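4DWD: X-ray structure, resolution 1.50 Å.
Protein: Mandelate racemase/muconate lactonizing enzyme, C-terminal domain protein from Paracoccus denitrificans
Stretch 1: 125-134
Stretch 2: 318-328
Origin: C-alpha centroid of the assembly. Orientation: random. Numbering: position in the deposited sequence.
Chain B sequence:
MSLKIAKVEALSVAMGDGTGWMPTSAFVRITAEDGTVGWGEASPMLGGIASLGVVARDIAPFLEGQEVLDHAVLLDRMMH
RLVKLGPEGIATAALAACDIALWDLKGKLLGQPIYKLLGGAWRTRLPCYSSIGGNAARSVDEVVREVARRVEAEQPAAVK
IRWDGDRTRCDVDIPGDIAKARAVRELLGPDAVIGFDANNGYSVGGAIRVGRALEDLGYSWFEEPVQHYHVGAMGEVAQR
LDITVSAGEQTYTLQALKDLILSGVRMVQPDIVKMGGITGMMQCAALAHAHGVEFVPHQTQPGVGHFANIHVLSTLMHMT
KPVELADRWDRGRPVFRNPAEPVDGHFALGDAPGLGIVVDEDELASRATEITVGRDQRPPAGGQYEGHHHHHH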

# COMPACT_ATOMS: atom_id res chain seq x y z
N ARG B 125 -28.38 -33.62 -4.20
CA ARG B 125 -27.57 -34.52 -3.39
C ARG B 125 -26.27 -33.83 -3.06
O ARG B 125 -25.47 -33.52 -3.94
CB ARG B 125 -27.32 -35.84 -4.12
CG ARG B 125 -28.55 -36.72 -4.17
CD ARG B 125 -28.20 -38.07 -4.74
NE ARG B 125 -29.38 -38.87 -5.00
CZ ARG B 125 -29.35 -40.13 -5.42
NH1 ARG B 125 -28.21 -40.74 -5.63
NH2 ARG B 125 -30.48 -40.78 -5.63
N LEU B 126 -26.06 -33.55 -1.78
CA LEU B 126 -24.93 -32.72 -1.38
C LEU B 126 -23.92 -33.56 -0.61
O LEU B 126 -24.28 -34.18 0.38
CB LEU B 126 -25.40 -31.53 -0.53
CG LEU B 126 -26.30 -30.49 -1.19
CD1 LEU B 126 -27.77 -30.92 -1.16
CD2 LEU B 126 -26.14 -29.12 -0.53
N PRO B 127 -22.66 -33.59 -1.07
CA PRO B 127 -21.66 -34.36 -0.32
C PRO B 127 -21.45 -33.81 1.08
O PRO B 127 -21.59 -32.60 1.30
CB PRO B 127 -20.39 -34.20 -1.16
CG PRO B 127 -20.61 -32.96 -1.96
CD PRO B 127 -22.08 -32.91 -2.24
N CYS B 128 -21.13 -34.69 2.02
CA CYS B 128 -20.84 -34.26 3.39
C CYS B 128 -19.35 -34.41 3.74
O CYS B 128 -18.62 -35.14 3.07
CB CYS B 128 -21.69 -35.05 4.40
SG CYS B 128 -21.12 -36.73 4.76
N TYR B 129 -18.90 -33.68 4.76
CA TYR B 129 -17.61 -34.00 5.39
C TYR B 129 -17.82 -34.28 6.87
O TYR B 129 -18.62 -33.61 7.53
CB TYR B 129 -16.55 -32.91 5.13
CG TYR B 129 -16.61 -31.60 5.91
CD1 TYR B 129 -16.10 -31.51 7.20
CD2 TYR B 129 -17.12 -30.42 5.32
CE1 TYR B 129 -16.10 -30.31 7.90
CE2 TYR B 129 -17.13 -29.21 6.02
CZ TYR B 129 -16.62 -29.17 7.30
OH TYR B 129 -16.61 -27.99 8.01
N SER B 130 -17.13 -35.30 7.38
CA SER B 130 -17.21 -35.64 8.79
C SER B 130 -16.35 -34.66 9.57
O SER B 130 -15.13 -34.60 9.38
CB SER B 130 -16.70 -37.07 9.04
OG SER B 130 -17.49 -38.02 8.36
N SER B 131 -17.01 -33.89 10.43
CA SER B 131 -16.36 -32.86 11.22
C SER B 131 -16.24 -33.40 12.64
O SER B 131 -17.25 -33.55 13.33
CB SER B 131 -17.19 -31.58 11.16
OG SER B 131 -16.51 -30.51 11.78
N ILE B 132 -15.01 -33.70 13.05
CA ILE B 132 -14.72 -34.47 14.26
C ILE B 132 -13.98 -33.61 15.27
O ILE B 132 -12.81 -33.25 15.06
CB ILE B 132 -13.89 -35.72 13.90
CG1 ILE B 132 -14.61 -36.48 12.78
CG2 ILE B 132 -13.59 -36.55 15.15
CD1 ILE B 132 -13.83 -37.61 12.16
N GLY B 133 -14.65 -33.29 16.37
CA GLY B 133 -14.12 -32.33 17.34
C GLY B 133 -13.43 -32.98 18.52
O GLY B 133 -13.36 -34.20 18.63
N GLY B 134 -12.91 -32.14 19.41
CA GLY B 134 -12.38 -32.58 20.70
C GLY B 134 -11.05 -33.29 20.65
O GLY B 134 -10.76 -34.12 21.50
N HIS B 318 -20.31 -22.67 -7.52
CA HIS B 318 -18.95 -23.20 -7.33
C HIS B 318 -18.77 -23.73 -5.95
O HIS B 318 -18.02 -23.16 -5.15
CB HIS B 318 -17.90 -22.14 -7.62
CG HIS B 318 -17.87 -21.68 -9.06
ND1 HIS B 318 -17.63 -20.39 -9.39
CD2 HIS B 318 -18.07 -22.37 -10.25
CE1 HIS B 318 -17.67 -20.27 -10.74
NE2 HIS B 318 -17.95 -21.48 -11.26
N MSE B 319 -19.46 -24.82 -5.65
CA MSE B 319 -19.23 -25.55 -4.39
C MSE B 319 -17.90 -26.26 -4.47
O MSE B 319 -17.66 -27.04 -5.40
CB MSE B 319 -20.37 -26.53 -4.10
CG MSE B 319 -20.65 -26.60 -2.60
SE MSE B 319 -22.23 -27.70 -2.13
CE MSE B 319 -21.20 -29.34 -2.32
N THR B 320 -17.02 -25.98 -3.51
CA THR B 320 -15.64 -26.48 -3.54
C THR B 320 -15.33 -27.45 -2.40
O THR B 320 -14.39 -28.25 -2.50
CB THR B 320 -14.63 -25.32 -3.46
OG1 THR B 320 -14.95 -24.49 -2.33
CG2 THR B 320 -14.67 -24.49 -4.73
N LYS B 321 -16.10 -27.37 -1.32
CA LYS B 321 -15.92 -28.26 -0.17
C LYS B 321 -17.30 -28.79 0.21
O LYS B 321 -18.31 -28.18 -0.13
CB LYS B 321 -15.26 -27.52 1.01
CG LYS B 321 -13.92 -26.84 0.68
CD LYS B 321 -12.76 -27.81 0.59
CE LYS B 321 -11.41 -27.10 0.57
NZ LYS B 321 -11.23 -26.18 -0.60
N PRO B 322 -17.35 -29.94 0.89
CA PRO B 322 -18.63 -30.53 1.25
C PRO B 322 -19.36 -29.81 2.38
O PRO B 322 -18.83 -28.88 2.98
CB PRO B 322 -18.25 -31.95 1.70
CG PRO B 322 -16.87 -32.17 1.20
CD PRO B 322 -16.23 -30.82 1.25
N VAL B 323 -20.57 -30.27 2.66
CA VAL B 323 -21.40 -29.77 3.76
C VAL B 323 -20.93 -30.33 5.10
O VAL B 323 -20.73 -31.53 5.26
CB VAL B 323 -22.87 -30.20 3.54
CG1 VAL B 323 -23.74 -29.73 4.70
CG2 VAL B 323 -23.40 -29.64 2.22
N GLU B 324 -20.77 -29.46 6.09
CA GLU B 324 -20.34 -29.89 7.43
C GLU B 324 -21.35 -30.80 8.13
O GLU B 324 -22.54 -30.49 8.21
CB GLU B 324 -20.03 -28.68 8.31
CG GLU B 324 -19.45 -29.11 9.66
CD GLU B 324 -18.80 -28.00 10.45
OE1 GLU B 324 -19.01 -26.81 10.16
OE2 GLU B 324 -18.09 -28.34 11.42
N LEU B 325 -20.84 -31.92 8.64
CA LEU B 325 -21.57 -32.84 9.51
C LEU B 325 -20.79 -33.04 10.81
O LEU B 325 -19.82 -33.82 10.87
CB LEU B 325 -21.86 -34.17 8.81
CG LEU B 325 -22.60 -35.22 9.67
CD1 LEU B 325 -24.00 -34.73 10.05
CD2 LEU B 325 -22.66 -36.55 8.94
N ALA B 326 -21.20 -32.31 11.84
CA ALA B 326 -20.45 -32.27 13.09
C ALA B 326 -20.86 -33.35 14.10
O ALA B 326 -21.76 -34.15 13.84
CB ALA B 326 -20.52 -30.87 13.71
N ASP B 327 -20.20 -33.34 15.26
CA ASP B 327 -20.34 -34.39 16.27
C ASP B 327 -21.75 -34.54 16.80
O ASP B 327 -22.51 -33.59 16.90
CB ASP B 327 -19.40 -34.11 17.45
CG ASP B 327 -18.01 -33.67 16.99
OD1 ASP B 327 -17.89 -32.51 16.55
OD2 ASP B 327 -17.07 -34.48 17.10
N ARG B 328 -22.08 -35.78 17.16
CA ARG B 328 -23.33 -36.08 17.87
C ARG B 328 -24.57 -35.63 17.12
O ARG B 328 -25.55 -35.16 17.72
CB ARG B 328 -23.30 -35.52 19.30
CG ARG B 328 -22.16 -36.04 20.17
CD ARG B 328 -22.22 -37.55 20.36
NE ARG B 328 -23.58 -38.02 20.65
CZ ARG B 328 -24.11 -38.11 21.87
NH1 ARG B 328 -23.39 -37.76 22.94
NH2 ARG B 328 -25.35 -38.54 22.02
O HOH W 1 -15.86 -36.13 19.06

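The apolar part of the contact gathers around two prolines and the aromatic ring of Tyr129. Pro322 directs its CB toward the first stretch, where it lies 4.2 Å from CB of Pro127 and 3.9 Å from CB of Tyr129, so that one small ring fills the space beside two alternate residues of the neighbouring strand. Pro127 is also approached by Met319, a selenomethionine, whose CE sits 3.7 Å from Pro127 CD; its SE atom makes a looser contact, 4.5 Å from Leu126 CD2. Leu126 in turn places its CB 3.9 Å from CG2 of Val323.

Tyr129 takes the p rotamer at chi1, and the end of its side chain comes nearer to the second stretch than the direction of its CA-to-CB bond would suggest. The ring thereby lies against the opposing backbone: CA of Glu324 stands over one face, 3.9 Å from the ring centroid and 22° off the normal, a CH-pi contact, while the carbonyl O of Pro322 meets the ring edge, 3.3 Å from Tyr129 CD2. Cys128, Val323, Ser130 and Leu325 send their side chains to the other face of the sheet, where the contact is sparser; SG of Cys128 is 4.5 Å from CD2 of Leu325.

Between these two faces runs a short parallel ladder. Val323 N donates to Pro127 O (2.9 Å), and Tyr129 N donates to Val323 O (2.9 Å). The pattern repeats two residues on, with Leu325 N bonded to Tyr129 O at 3.0 Å and Ser131 N to Leu325 O at 2.8 Å. Each of Tyr129, Val323 and Leu325 therefore uses both its N and its O across the contact, as expected for parallel strands. The 145° angle at the Leu325 amide hydrogen makes that bond the least linear of the four. CA-H...O contacts supplement the ladder, from Cys128 CA to Val323 O (3.3 Å) and from Ala326 CA to Ser131 O (3.5 Å).

Beyond the ring, Glu324 extends with chi1 and chi2 both t, and its OE2 accepts a 2.7 Å hydrogen bond from Ser131 OG. Tyr129 OH is 3.4 Å from Glu324 OE1, but the angle is too poor for a hydrogen bond.

Past the last backbone rung, the side chain of Asp327 continues the link: its OD2 accepts a nearly linear hydrogen bond from Gly133 N (2.8 Å, 171°). A water lies 2.8 Å from Asp327 OD2 and 3.2 Å from Gly133 O, within hydrogen-bonding reach of both.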